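Local coordinates for protein L-Ala-D/L-Glu Epimerase (Escherichia coli, PDB 1JPD) that belongs to the enolase superfamily of enzymes, in which an N-terminal alpha+beta domain packs against a C-terminal domain built as a TIM-type barrel, at residues Thr49-Tyr54 and Ala227-His232; Thr124-Val129 and Asp300-Thr305; Ala146-Leu151 and Phe317-Leu322; Asp173-Val178 and Gly200-Glu205; Gln211-Leu216 and Gly242-Val247. All blocks are in the same frame, centred on the assembly; numbering follows the deposited sequence.

How the contacts relate
Contacts 2 and 4 are buried but differ: contact 4 pairs neighbouring strands of the barrel with aliphatic packing on both faces, whereas contact 2 sets strand 121-128 against the loop after strand 298-299, with carboxylates and a water. Contact 3 lies about 8 Å from contact 2, centre to centre, and touches it, its strands 150-154 and 321-323 flanking strand 121-128; it is only partly buried and rests on methyl and backbone packing at a hairpin tip. Contacts 1 and 5 are also partly buried and more polar. In contact 1 the N-terminal domain meets the barrel through stacked rings; in contact 5 a carboxylate binds an arginine and a tyrosine. These two touch through Ala227 and Ser230.

Contact 1. Residues Thr49-Tyr54 and Ala227-His232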
# COMPACT_ATOMS: atom_id res chain seq x y z
N THR A 49 7.81 7.17 1.11
CA THR A 49 7.52 7.44 2.51
C THR A 49 8.35 6.52 3.40
O THR A 49 8.03 5.35 3.54
CB THR A 49 6.03 7.21 2.82
OG1 THR A 49 5.25 8.14 2.07
CG2 THR A 49 5.75 7.40 4.31
N PRO A 50 9.43 7.04 3.99
CA PRO A 50 10.27 6.21 4.86
C PRO A 50 9.39 5.46 5.87
O PRO A 50 8.56 6.06 6.56
CB PRO A 50 11.20 7.23 5.52
CG PRO A 50 11.36 8.25 4.44
CD PRO A 50 9.95 8.42 3.92
N TYR A 51 9.59 4.14 5.94
CA TYR A 51 8.81 3.27 6.83
C TYR A 51 9.50 3.08 8.17
O TYR A 51 10.43 2.28 8.29
CB TYR A 51 8.60 1.90 6.15
CG TYR A 51 7.40 1.11 6.65
CD1 TYR A 51 6.46 1.68 7.51
CD2 TYR A 51 7.19 -0.20 6.23
CE1 TYR A 51 5.34 0.96 7.93
CE2 TYR A 51 6.07 -0.93 6.64
CZ TYR A 51 5.15 -0.34 7.50
OH TYR A 51 4.04 -1.04 7.91
N PRO A 52 9.05 3.81 9.21
CA PRO A 52 9.66 3.70 10.54
C PRO A 52 9.82 2.25 10.99
O PRO A 52 10.92 1.82 11.36
CB PRO A 52 8.69 4.49 11.43
CG PRO A 52 8.19 5.56 10.51
CD PRO A 52 7.93 4.78 9.22
N ARG A 53 8.72 1.49 10.92
CA ARG A 53 8.74 0.09 11.35
C ARG A 53 9.81 -0.80 10.69
O ARG A 53 9.98 -1.95 11.10
CB ARG A 53 7.36 -0.55 11.16
CG ARG A 53 7.23 -1.87 11.90
CD ARG A 53 5.93 -2.57 11.59
NE ARG A 53 5.85 -3.90 12.20
CZ ARG A 53 6.86 -4.77 12.24
NH1 ARG A 53 8.04 -4.45 11.74
NH2 ARG A 53 6.67 -5.97 12.76
N TYR A 54 10.53 -0.28 9.70
CA TYR A 54 11.56 -1.07 9.03
C TYR A 54 12.93 -0.41 9.11
O TYR A 54 13.84 -0.73 8.33
CB TYR A 54 11.20 -1.29 7.56
CG TYR A 54 10.04 -2.24 7.31
CD1 TYR A 54 9.48 -2.40 6.04
CD2 TYR A 54 9.50 -3.00 8.35
CE1 TYR A 54 8.43 -3.28 5.81
CE2 TYR A 54 8.45 -3.88 8.14
CZ TYR A 54 7.92 -4.02 6.87
OH TYR A 54 6.89 -4.92 6.65
N ALA A 227 -1.17 -11.01 4.21
CA ALA A 227 0.11 -10.61 4.78
C ALA A 227 0.35 -9.15 4.45
O ALA A 227 0.15 -8.72 3.31
CB ALA A 227 1.23 -11.47 4.21
N ASP A 228 0.77 -8.38 5.46
CA ASP A 228 1.06 -6.97 5.29
C ASP A 228 2.51 -6.73 5.71
O ASP A 228 3.40 -6.66 4.87
CB ASP A 228 0.12 -6.12 6.14
CG ASP A 228 0.25 -4.63 5.85
OD1 ASP A 228 1.07 -4.25 4.98
OD2 ASP A 228 -0.47 -3.84 6.51
N GLU A 229 2.74 -6.62 7.02
CA GLU A 229 4.10 -6.41 7.50
C GLU A 229 4.96 -7.61 7.15
O GLU A 229 6.16 -7.47 6.97
CB GLU A 229 4.12 -6.17 9.02
CG GLU A 229 3.66 -4.77 9.45
CD GLU A 229 2.14 -4.61 9.45
OE1 GLU A 229 1.44 -5.41 8.79
OE2 GLU A 229 1.64 -3.66 10.10
N SER A 230 4.36 -8.79 7.03
CA SER A 230 5.12 -10.00 6.70
C SER A 230 5.50 -10.11 5.24
O SER A 230 6.27 -10.99 4.87
CB SER A 230 4.34 -11.25 7.10
OG SER A 230 4.08 -11.27 8.49
N CYS A 231 4.97 -9.24 4.39
CA CYS A 231 5.28 -9.28 2.97
C CYS A 231 5.99 -8.04 2.42
O CYS A 231 5.39 -6.96 2.39
CB CYS A 231 4.00 -9.48 2.17
SG CYS A 231 4.27 -9.25 0.41
N HIS A 232 7.23 -8.19 1.97
CA HIS A 232 7.98 -7.06 1.41
C HIS A 232 8.24 -7.25 -0.08
O HIS A 232 7.84 -6.44 -0.91
CB HIS A 232 9.36 -6.88 2.05
CG HIS A 232 9.33 -6.72 3.54
ND1 HIS A 232 10.35 -6.09 4.22
CD2 HIS A 232 8.45 -7.16 4.47
CE1 HIS A 232 10.10 -6.15 5.52
NE2 HIS A 232 8.96 -6.79 5.70
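Tyr54 and His232 meet tip to tip in an offset stack, ring centroids 4.2 Å apart and planes 19° from parallel. The overlap is at the rims: CE1 of Tyr54 lies 3.3 Å from CE1 of His232. Beyond the ring, Tyr54 OH donates to Glu229 O at 2.7 Å, within the carbonyl plane and on a lone pair. The same oxygen takes a weak bond from His232 NE2, 3.1 Å from Glu229 O. Glu229 O lies in a type I turn, Asp228 to Cys231, directly after strand 225-227 of the barrel, while Tyr54 belongs to a loop that follows strand 42-48 of the N-terminal domain. The contact therefore joins the two domains of the enolase fold. Further out, Tyr51 CD2 covers the face of the Tyr54 ring opposite His232. Arg53, its CG anti to the backbone N (chi1 -165°) and its chain extended from CG to NE, crosses Glu229 at about a right angle. Arg53 NE lies 3.6 Å from Glu229 CG and forms a salt bridge with Glu182. A Cys231 N to Asp228 O bond closes the turn, and Asp228 OD1 is paired with Lys253.

Contact 2. Residues Thr124-Val129 and Asp300-Thr305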
# COMPACT_ATOMS: atom_id res chain seq x y z
N THR A 124 -11.89 1.96 -3.35
CA THR A 124 -10.85 2.02 -2.34
C THR A 124 -11.43 1.79 -0.96
O THR A 124 -12.55 2.20 -0.67
CB THR A 124 -10.10 3.38 -2.37
OG1 THR A 124 -11.01 4.45 -2.05
CG2 THR A 124 -9.53 3.63 -3.76
N ALA A 125 -10.66 1.13 -0.11
CA ALA A 125 -11.11 0.82 1.23
C ALA A 125 -11.26 2.04 2.12
O ALA A 125 -10.35 2.86 2.23
CB ALA A 125 -10.15 -0.15 1.87
N GLN A 126 -12.43 2.17 2.74
CA GLN A 126 -12.68 3.27 3.65
C GLN A 126 -12.44 2.73 5.04
O GLN A 126 -12.93 1.66 5.40
CB GLN A 126 -14.12 3.76 3.53
CG GLN A 126 -14.28 4.80 2.47
CD GLN A 126 -13.55 6.10 2.80
OE1 GLN A 126 -13.11 6.80 1.90
NE2 GLN A 126 -13.44 6.42 4.09
N THR A 127 -11.68 3.48 5.83
CA THR A 127 -11.38 3.04 7.17
C THR A 127 -12.51 3.30 8.16
O THR A 127 -13.10 4.38 8.18
CB THR A 127 -10.11 3.72 7.72
OG1 THR A 127 -8.97 3.30 6.96
CG2 THR A 127 -9.89 3.35 9.19
N VAL A 128 -12.81 2.28 8.96
CA VAL A 128 -13.79 2.39 10.02
C VAL A 128 -12.86 2.21 11.21
O VAL A 128 -12.39 1.11 11.49
CB VAL A 128 -14.80 1.23 10.01
CG1 VAL A 128 -15.71 1.34 11.23
CG2 VAL A 128 -15.63 1.27 8.74
N VAL A 129 -12.57 3.31 11.89
CA VAL A 129 -11.66 3.28 13.02
C VAL A 129 -12.24 2.63 14.27
O VAL A 129 -13.45 2.53 14.44
CB VAL A 129 -11.19 4.71 13.36
CG1 VAL A 129 -10.58 5.36 12.12
CG2 VAL A 129 -12.36 5.53 13.87
N ASP A 300 -6.36 -0.35 -1.62
CA ASP A 300 -6.39 0.54 -0.47
C ASP A 300 -5.40 1.66 -0.82
O ASP A 300 -4.23 1.62 -0.43
CB ASP A 300 -5.94 -0.22 0.79
CG ASP A 300 -6.11 0.61 2.05
OD1 ASP A 300 -6.72 1.70 1.97
OD2 ASP A 300 -5.65 0.17 3.13
N LEU A 301 -5.89 2.64 -1.58
CA LEU A 301 -5.04 3.74 -2.05
C LEU A 301 -5.45 5.14 -1.61
O LEU A 301 -4.99 6.11 -2.20
CB LEU A 301 -5.00 3.73 -3.58
CG LEU A 301 -4.64 2.44 -4.30
CD1 LEU A 301 -4.98 2.56 -5.79
CD2 LEU A 301 -3.16 2.13 -4.11
N ASP A 302 -6.27 5.26 -0.57
CA ASP A 302 -6.69 6.60 -0.17
C ASP A 302 -5.72 7.37 0.73
O ASP A 302 -6.10 8.35 1.36
CB ASP A 302 -8.10 6.55 0.46
CG ASP A 302 -8.13 5.95 1.86
OD1 ASP A 302 -9.22 5.94 2.46
OD2 ASP A 302 -7.07 5.49 2.36
N GLY A 303 -4.47 6.94 0.78
CA GLY A 303 -3.49 7.63 1.60
C GLY A 303 -3.57 9.15 1.49
O GLY A 303 -3.60 9.84 2.51
N PRO A 304 -3.62 9.71 0.27
CA PRO A 304 -3.69 11.16 0.13
C PRO A 304 -4.84 11.85 0.88
O PRO A 304 -4.67 12.98 1.34
CB PRO A 304 -3.81 11.36 -1.38
CG PRO A 304 -3.03 10.20 -1.93
CD PRO A 304 -3.51 9.06 -1.05
N THR A 305 -5.99 11.20 1.02
CA THR A 305 -7.12 11.82 1.70
C THR A 305 -6.86 12.07 3.18
O THR A 305 -7.59 12.82 3.83
CB THR A 305 -8.43 10.98 1.58
OG1 THR A 305 -8.29 9.73 2.27
CG2 THR A 305 -8.76 10.69 0.11
O HOH W 1 -9.96 5.48 5.05
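With chi1 at 73°, CG of Asp302 stands between its own backbone N and carbonyl carbon, on the side of Ala125. Asp300 is rotated differently, with CG anti to the backbone N (chi1 -173°); its OD1 lies 3.9 Å from Ala125 CB. No direct hydrogen bond crosses between the segments. Asp302 OD1 and Ala125 O are 3.3 Å apart, but both are acceptors, and the link is made by water instead: water 1 accepts from Thr127 N at 2.8 Å and donates to Asp302 OD1 at 2.7 Å. The second oxygens of the two aspartates are engaged as well, Asp302 OD2 by a bond to Trp306 NE1 and Asp300 OD2 by a salt bridge with Lys152 on strand 150-154. Gln126 crosses Asp302 at about a right angle, amide and carboxylate planes 76° apart, and its OE1 accepts from Gly320 N. Behind Asp302 the chain enters a 3-10 turn, where Asp302 O receives both Thr305 N and Thr305 OG1, the hydroxyl at 2.7 Å from that oxygen. Ala125 also shares a backbone bond with Ala299, joining strands 121-128 and 298-299, the first and last of eight parallel strands; the contact sits where the barrel closes on itself, as in the TIM-type domain of the enolase superfamily.

Contact 3. Residues Ala146-Leu151 and Phe317-Leu322; sequences AGAKLL and FTTGEL
Thr319 leans on Ala146 and Ala148, and its side chain can be followed atom by atom. CB lies 3.6 Å from the carbonyl oxygen of Ala146. At the branch, OG1 stands beside the backbone N of Thr319 (chi1 -62°), 3.7 Å from Ala146 CB. This places the methyl CG2 anti to that N, where it touches both alanine methyls, 3.6 Å from Ala146 CB and 3.9 Å from Ala148 CB. The backbone follows: Thr319 O comes over the peptide that joins Gly147 to Ala148, 3.5 Å from Gly147 C. Thr319 and Gly320 are the two central residues of a type II turn, and the tight hairpin of strands 316-318 and 321-323 is held by a pair of bonds between Thr318 and Glu321, with Glu321 N to Thr318 O at 2.7 Å. The opposite partner is a helix end, for Gly147, with positive phi, closes helix 133-145 in a Schellman motif before the chain enters barrel strand 150-154. The hairpin tip thus packs against the turn after that helix. Gly320, also at positive phi and without a side chain, brings its CA within 4.0 Å of Ala148 CA. At the outer edge Lys149 NZ and Glu321 OE2 have opposite charges but are 4.6 Å apart, beyond a salt bridge. Backbone bonding between Gly320 and Thr124 ties the hairpin to strand 121-128.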
# COMPACT_ATOMS: atom_id res chain seq x y z
N ALA A 146 -22.50 7.20 2.01
CA ALA A 146 -21.72 8.14 1.21
C ALA A 146 -21.08 7.53 -0.04
O ALA A 146 -20.46 8.24 -0.83
CB ALA A 146 -20.65 8.80 2.09
N GLY A 147 -21.23 6.21 -0.21
CA GLY A 147 -20.69 5.56 -1.39
C GLY A 147 -19.61 4.51 -1.24
O GLY A 147 -19.20 3.91 -2.24
N ALA A 148 -19.14 4.26 -0.02
CA ALA A 148 -18.09 3.27 0.17
C ALA A 148 -18.62 1.85 0.17
O ALA A 148 -19.33 1.44 1.08
CB ALA A 148 -17.35 3.55 1.47
N LYS A 149 -18.26 1.08 -0.85
CA LYS A 149 -18.70 -0.31 -0.95
C LYS A 149 -17.76 -1.25 -0.20
O LYS A 149 -18.18 -2.32 0.25
CB LYS A 149 -18.79 -0.72 -2.42
CG LYS A 149 -19.94 -0.05 -3.17
CD LYS A 149 -19.88 -0.31 -4.67
CE LYS A 149 -21.02 0.42 -5.38
NZ LYS A 149 -21.13 1.85 -4.95
N LEU A 150 -16.50 -0.86 -0.08
CA LEU A 150 -15.50 -1.66 0.62
C LEU A 150 -15.08 -0.92 1.88
O LEU A 150 -14.57 0.18 1.82
CB LEU A 150 -14.28 -1.86 -0.28
CG LEU A 150 -13.09 -2.62 0.32
CD1 LEU A 150 -13.52 -4.00 0.76
CD2 LEU A 150 -11.99 -2.72 -0.71
N LEU A 151 -15.32 -1.54 3.03
CA LEU A 151 -14.97 -0.96 4.32
C LEU A 151 -13.83 -1.74 4.96
O LEU A 151 -13.87 -2.98 5.01
CB LEU A 151 -16.17 -0.98 5.27
CG LEU A 151 -17.44 -0.24 4.87
CD1 LEU A 151 -18.50 -0.40 5.96
CD2 LEU A 151 -17.11 1.23 4.65
N PHE A 317 -10.69 11.92 -5.18
CA PHE A 317 -11.24 10.93 -4.28
C PHE A 317 -12.59 11.36 -3.70
O PHE A 317 -12.74 12.49 -3.25
CB PHE A 317 -10.32 10.70 -3.07
CG PHE A 317 -9.04 9.98 -3.38
CD1 PHE A 317 -7.86 10.70 -3.60
CD2 PHE A 317 -8.99 8.59 -3.36
CE1 PHE A 317 -6.65 10.03 -3.78
CE2 PHE A 317 -7.78 7.92 -3.54
CZ PHE A 317 -6.61 8.64 -3.75
N THR A 318 -13.55 10.44 -3.71
CA THR A 318 -14.87 10.67 -3.11
C THR A 318 -14.99 9.48 -2.16
O THR A 318 -14.28 8.48 -2.34
CB THR A 318 -16.02 10.62 -4.14
OG1 THR A 318 -16.11 9.31 -4.72
CG2 THR A 318 -15.78 11.65 -5.23
N THR A 319 -15.86 9.57 -1.16
CA THR A 319 -15.99 8.48 -0.19
C THR A 319 -15.97 7.07 -0.82
O THR A 319 -16.91 6.67 -1.51
CB THR A 319 -17.26 8.63 0.67
OG1 THR A 319 -17.20 9.85 1.44
CG2 THR A 319 -17.39 7.46 1.63
N GLY A 320 -14.88 6.34 -0.58
CA GLY A 320 -14.76 4.98 -1.10
C GLY A 320 -14.39 4.85 -2.56
O GLY A 320 -14.38 3.73 -3.09
N GLU A 321 -14.08 5.95 -3.23
CA GLU A 321 -13.73 5.87 -4.64
C GLU A 321 -12.56 6.75 -5.07
O GLU A 321 -12.33 7.83 -4.54
CB GLU A 321 -14.94 6.21 -5.51
CG GLU A 321 -16.22 5.50 -5.13
CD GLU A 321 -17.34 5.77 -6.10
OE1 GLU A 321 -17.55 6.95 -6.46
OE2 GLU A 321 -18.02 4.80 -6.49
N LEU A 322 -11.85 6.26 -6.08
CA LEU A 322 -10.73 6.98 -6.66
C LEU A 322 -11.11 7.14 -8.12
O LEU A 322 -11.22 6.16 -8.85
CB LEU A 322 -9.45 6.15 -6.53
CG LEU A 322 -8.25 6.66 -7.34
CD1 LEU A 322 -7.93 8.09 -6.95
CD2 LEU A 322 -7.07 5.74 -7.11

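Contact 4. Residues Asp173-Val178 and Gly200-Glu205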
# COMPACT_ATOMS: atom_id res chain seq x y z
N ASP A 173 -24.82 -5.25 3.32
CA ASP A 173 -24.38 -5.39 1.93
C ASP A 173 -22.96 -4.93 1.66
O ASP A 173 -22.43 -5.17 0.58
CB ASP A 173 -25.32 -4.63 0.99
CG ASP A 173 -26.72 -5.20 1.00
OD1 ASP A 173 -26.86 -6.44 0.95
OD2 ASP A 173 -27.69 -4.40 1.06
N ALA A 174 -22.35 -4.27 2.63
CA ALA A 174 -20.99 -3.77 2.47
C ALA A 174 -19.99 -4.91 2.43
O ALA A 174 -20.15 -5.91 3.12
CB ALA A 174 -20.65 -2.83 3.61
N THR A 175 -18.96 -4.76 1.60
CA THR A 175 -17.88 -5.75 1.54
C THR A 175 -16.96 -5.33 2.69
O THR A 175 -16.52 -4.18 2.74
CB THR A 175 -17.08 -5.67 0.23
OG1 THR A 175 -17.94 -5.94 -0.88
CG2 THR A 175 -15.94 -6.69 0.25
N LEU A 176 -16.67 -6.25 3.61
CA LEU A 176 -15.83 -5.92 4.76
C LEU A 176 -14.49 -6.66 4.81
O LEU A 176 -14.43 -7.86 4.56
CB LEU A 176 -16.58 -6.23 6.06
CG LEU A 176 -17.98 -5.67 6.30
CD1 LEU A 176 -18.53 -6.25 7.59
CD2 LEU A 176 -17.93 -4.16 6.37
N ILE A 177 -13.43 -5.92 5.13
CA ILE A 177 -12.11 -6.53 5.32
C ILE A 177 -11.64 -6.01 6.68
O ILE A 177 -11.97 -4.90 7.07
CB ILE A 177 -11.12 -6.16 4.19
CG1 ILE A 177 -10.90 -4.66 4.11
CG2 ILE A 177 -11.64 -6.70 2.86
CD1 ILE A 177 -9.90 -4.27 3.02
N VAL A 178 -10.91 -6.84 7.42
CA VAL A 178 -10.45 -6.48 8.75
C VAL A 178 -8.94 -6.37 8.87
O VAL A 178 -8.21 -7.29 8.47
CB VAL A 178 -10.93 -7.50 9.81
CG1 VAL A 178 -10.12 -7.37 11.09
CG2 VAL A 178 -12.40 -7.28 10.11
N GLY A 200 -19.45 -13.05 6.95
CA GLY A 200 -19.13 -12.78 5.56
C GLY A 200 -17.94 -11.87 5.33
O GLY A 200 -17.85 -11.25 4.27
N VAL A 201 -17.03 -11.77 6.30
CA VAL A 201 -15.85 -10.93 6.14
C VAL A 201 -15.03 -11.50 4.99
O VAL A 201 -14.63 -12.66 5.02
CB VAL A 201 -14.99 -10.90 7.42
CG1 VAL A 201 -13.71 -10.12 7.17
CG2 VAL A 201 -15.78 -10.25 8.55
N ALA A 202 -14.78 -10.69 3.97
CA ALA A 202 -14.03 -11.12 2.80
C ALA A 202 -12.56 -11.45 3.07
O ALA A 202 -12.00 -12.35 2.45
CB ALA A 202 -14.12 -10.07 1.71
N MET A 203 -11.94 -10.72 4.00
CA MET A 203 -10.53 -10.95 4.28
C MET A 203 -10.06 -10.39 5.62
O MET A 203 -10.55 -9.36 6.08
CB MET A 203 -9.70 -10.37 3.13
CG MET A 203 -8.20 -10.40 3.32
SD MET A 203 -7.61 -9.00 4.31
CE MET A 203 -7.49 -7.70 3.04
N LEU A 204 -9.10 -11.08 6.24
CA LEU A 204 -8.51 -10.68 7.52
C LEU A 204 -7.04 -10.36 7.25
O LEU A 204 -6.30 -11.19 6.71
CB LEU A 204 -8.61 -11.81 8.53
CG LEU A 204 -7.80 -11.61 9.82
CD1 LEU A 204 -8.32 -10.40 10.60
CD2 LEU A 204 -7.88 -12.88 10.65
N GLU A 205 -6.60 -9.16 7.65
CA GLU A 205 -5.23 -8.73 7.39
C GLU A 205 -4.27 -8.74 8.58
O GLU A 205 -4.55 -8.16 9.63
CB GLU A 205 -5.29 -7.33 6.76
CG GLU A 205 -3.96 -6.70 6.43
CD GLU A 205 -4.12 -5.46 5.56
OE1 GLU A 205 -5.17 -4.78 5.66
OE2 GLU A 205 -3.19 -5.15 4.78
O HOH W 2 -17.86 -8.88 3.01
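Val178 and Leu204 form the apolar centre, the methyl CG1 of Val178 touching Leu204 CD1 at 3.6 Å. They sit on adjacent parallel strands, 175-179 and 203-205, of one beta-alpha-beta unit of the barrel, with helix 189-198 as the crossover. Both side chains point to the helix side of the sheet, where Leu204 packs on Cys193 and Leu196 and Val178 on Met164. Val178 CG1 gets to its neighbour by standing anti to the backbone N (chi1 163°), while CG2 is directed to Val201 CG1. On the other sheet face Ile177 meets Met203, whose chain bends at chi2 and chi3 and lays the methyl CE 4.1 Å from Ile177 CB. Between the two faces runs the backbone ladder. Val178 bonds through both its backbone N and its O: the N donates to Met203 O at 2.9 Å, nearly straight at 167°, and the O accepts from Glu205 N. One step back Ala202 N donates to Leu176 O at 2.9 Å, a more bent bond of 138°. Glu205 carries the polar edge away from the ladder, its OE2 accepting from Asn248 ND2. At the opposite end Gly200 has positive phi and closes helix 189-198 in a Schellman motif. There water 2 bridges the two segments, accepting from Leu176 N at 2.9 Å and donating to Gly200 O at 2.7 Å.

Contact 5. Residues Gln211-Leu216 and Gly242-Val247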
# COMPACT_ATOMS: atom_id res chain seq x y z
N GLN A 211 6.93 -11.17 13.18
CA GLN A 211 7.99 -12.01 13.69
C GLN A 211 7.49 -13.13 14.61
O GLN A 211 8.27 -13.71 15.36
CB GLN A 211 9.05 -11.16 14.41
CG GLN A 211 8.60 -10.54 15.73
CD GLN A 211 7.75 -9.28 15.58
OE1 GLN A 211 7.51 -8.56 16.55
NE2 GLN A 211 7.28 -9.01 14.36
N ASP A 212 6.20 -13.43 14.53
CA ASP A 212 5.62 -14.50 15.33
C ASP A 212 4.23 -14.86 14.81
O ASP A 212 3.23 -14.77 15.53
CB ASP A 212 5.56 -14.09 16.81
CG ASP A 212 6.47 -14.94 17.69
OD1 ASP A 212 6.92 -14.46 18.75
OD2 ASP A 212 6.72 -16.11 17.32
N ASP A 213 4.18 -15.27 13.55
CA ASP A 213 2.92 -15.63 12.90
C ASP A 213 2.83 -17.11 12.51
O ASP A 213 2.08 -17.48 11.60
CB ASP A 213 2.72 -14.75 11.64
CG ASP A 213 3.79 -15.00 10.57
OD1 ASP A 213 3.65 -14.45 9.45
OD2 ASP A 213 4.76 -15.73 10.85
N ALA A 214 3.57 -17.96 13.21
CA ALA A 214 3.56 -19.39 12.90
C ALA A 214 2.20 -20.02 13.13
O ALA A 214 1.77 -20.87 12.35
CB ALA A 214 4.62 -20.10 13.72
N ALA A 215 1.51 -19.61 14.19
CA ALA A 215 0.19 -20.17 14.49
C ALA A 215 -0.76 -20.17 13.29
O ALA A 215 -1.77 -20.87 13.32
CB ALA A 215 -0.45 -19.42 15.67
N LEU A 216 -0.45 -19.40 12.25
CA LEU A 216 -1.31 -19.36 11.07
C LEU A 216 -1.28 -20.65 10.24
O LEU A 216 -2.02 -20.80 9.28
CB LEU A 216 -0.93 -18.19 10.16
CG LEU A 216 -1.35 -16.81 10.66
CD1 LEU A 216 -0.91 -15.75 9.67
CD2 LEU A 216 -2.85 -16.77 10.85
N GLY A 242 1.54 -21.05 3.04
CA GLY A 242 1.04 -21.89 4.12
C GLY A 242 0.61 -21.10 5.34
O GLY A 242 0.13 -21.66 6.33
N ARG A 243 0.81 -19.78 5.29
CA ARG A 243 0.42 -18.92 6.40
C ARG A 243 -0.56 -17.85 5.94
O ARG A 243 -1.38 -17.39 6.73
CB ARG A 243 1.65 -18.26 7.04
CG ARG A 243 2.56 -19.26 7.72
CD ARG A 243 3.66 -18.61 8.54
NE ARG A 243 4.54 -19.64 9.08
CZ ARG A 243 5.59 -19.40 9.86
NH1 ARG A 243 5.91 -18.16 10.22
NH2 ARG A 243 6.33 -20.42 10.29
N TYR A 244 -0.49 -17.48 4.66
CA TYR A 244 -1.37 -16.46 4.11
C TYR A 244 -1.93 -16.81 2.72
O TYR A 244 -1.28 -17.48 1.91
CB TYR A 244 -0.62 -15.12 4.02
CG TYR A 244 -0.08 -14.60 5.33
CD1 TYR A 244 1.18 -14.98 5.80
CD2 TYR A 244 -0.82 -13.72 6.10
CE1 TYR A 244 1.68 -14.49 7.01
CE2 TYR A 244 -0.33 -13.23 7.31
CZ TYR A 244 0.92 -13.62 7.76
OH TYR A 244 1.39 -13.13 8.96
N GLU A 245 -3.14 -16.34 2.44
CA GLU A 245 -3.76 -16.58 1.15
C GLU A 245 -3.53 -15.38 0.25
O GLU A 245 -3.50 -15.50 -0.97
CB GLU A 245 -5.27 -16.81 1.31
CG GLU A 245 -5.63 -18.20 1.79
CD GLU A 245 -5.42 -18.40 3.27
OE1 GLU A 245 -5.12 -19.54 3.67
OE2 GLU A 245 -5.57 -17.42 4.05
N MET A 246 -3.34 -14.21 0.87
CA MET A 246 -3.15 -12.95 0.15
C MET A 246 -1.94 -12.15 0.65
O MET A 246 -1.55 -12.27 1.81
CB MET A 246 -4.42 -12.11 0.28
CG MET A 246 -4.44 -10.80 -0.48
SD MET A 246 -5.97 -9.89 -0.11
CE MET A 246 -7.19 -11.00 -0.89
N VAL A 247 -1.37 -11.33 -0.23
CA VAL A 247 -0.24 -10.48 0.14
C VAL A 247 -0.62 -9.04 -0.15
O VAL A 247 -1.24 -8.76 -1.17
CB VAL A 247 1.05 -10.82 -0.65
CG1 VAL A 247 1.46 -12.26 -0.38
CG2 VAL A 247 0.82 -10.62 -2.14
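Where the link between barrel strands 203-205 and 225-227 packs on the lead-in to strand 246-249, Asp213 is shared between Arg243 and Tyr244. Its chi1 of 64° sets CG between the backbone N and the carbonyl carbon. The aspartate crosses both partner side chains at about a right angle. OD1 accepts from Tyr244 OH at 2.7 Å through its anti lone pair, and lies in the plane of the tyrosine ring at its edge. OD2 forms a salt bridge with Arg243 NH1 at 2.8 Å, approached on the syn side but well out of the carboxylate plane; the two planar groups stand nearly perpendicular, 84° apart. The arginine chain is extended from CG to NE; beyond it the guanidinium lies over Ala214, whose CA sits beneath the centre of one face, 3.7 Å from Arg243 CZ. Leu216 supplies the apolar part. Its CD1 sits over one face of the Tyr244 ring in a CH-pi contact, 3.8 Å from the ring centroid, and Leu216 CB packs 4.0 Å from Arg243 CB. Tyr244 also rests on Ile225 and Ala227 of strand 225-227, and Ser230 OG makes weak hydrogen bonds to Asp213 OD1 and Tyr244 OH. With one oxygen held by an arginine and the other by a phenol, the buried carboxylate of Asp213 is probably stabilised in its charged form.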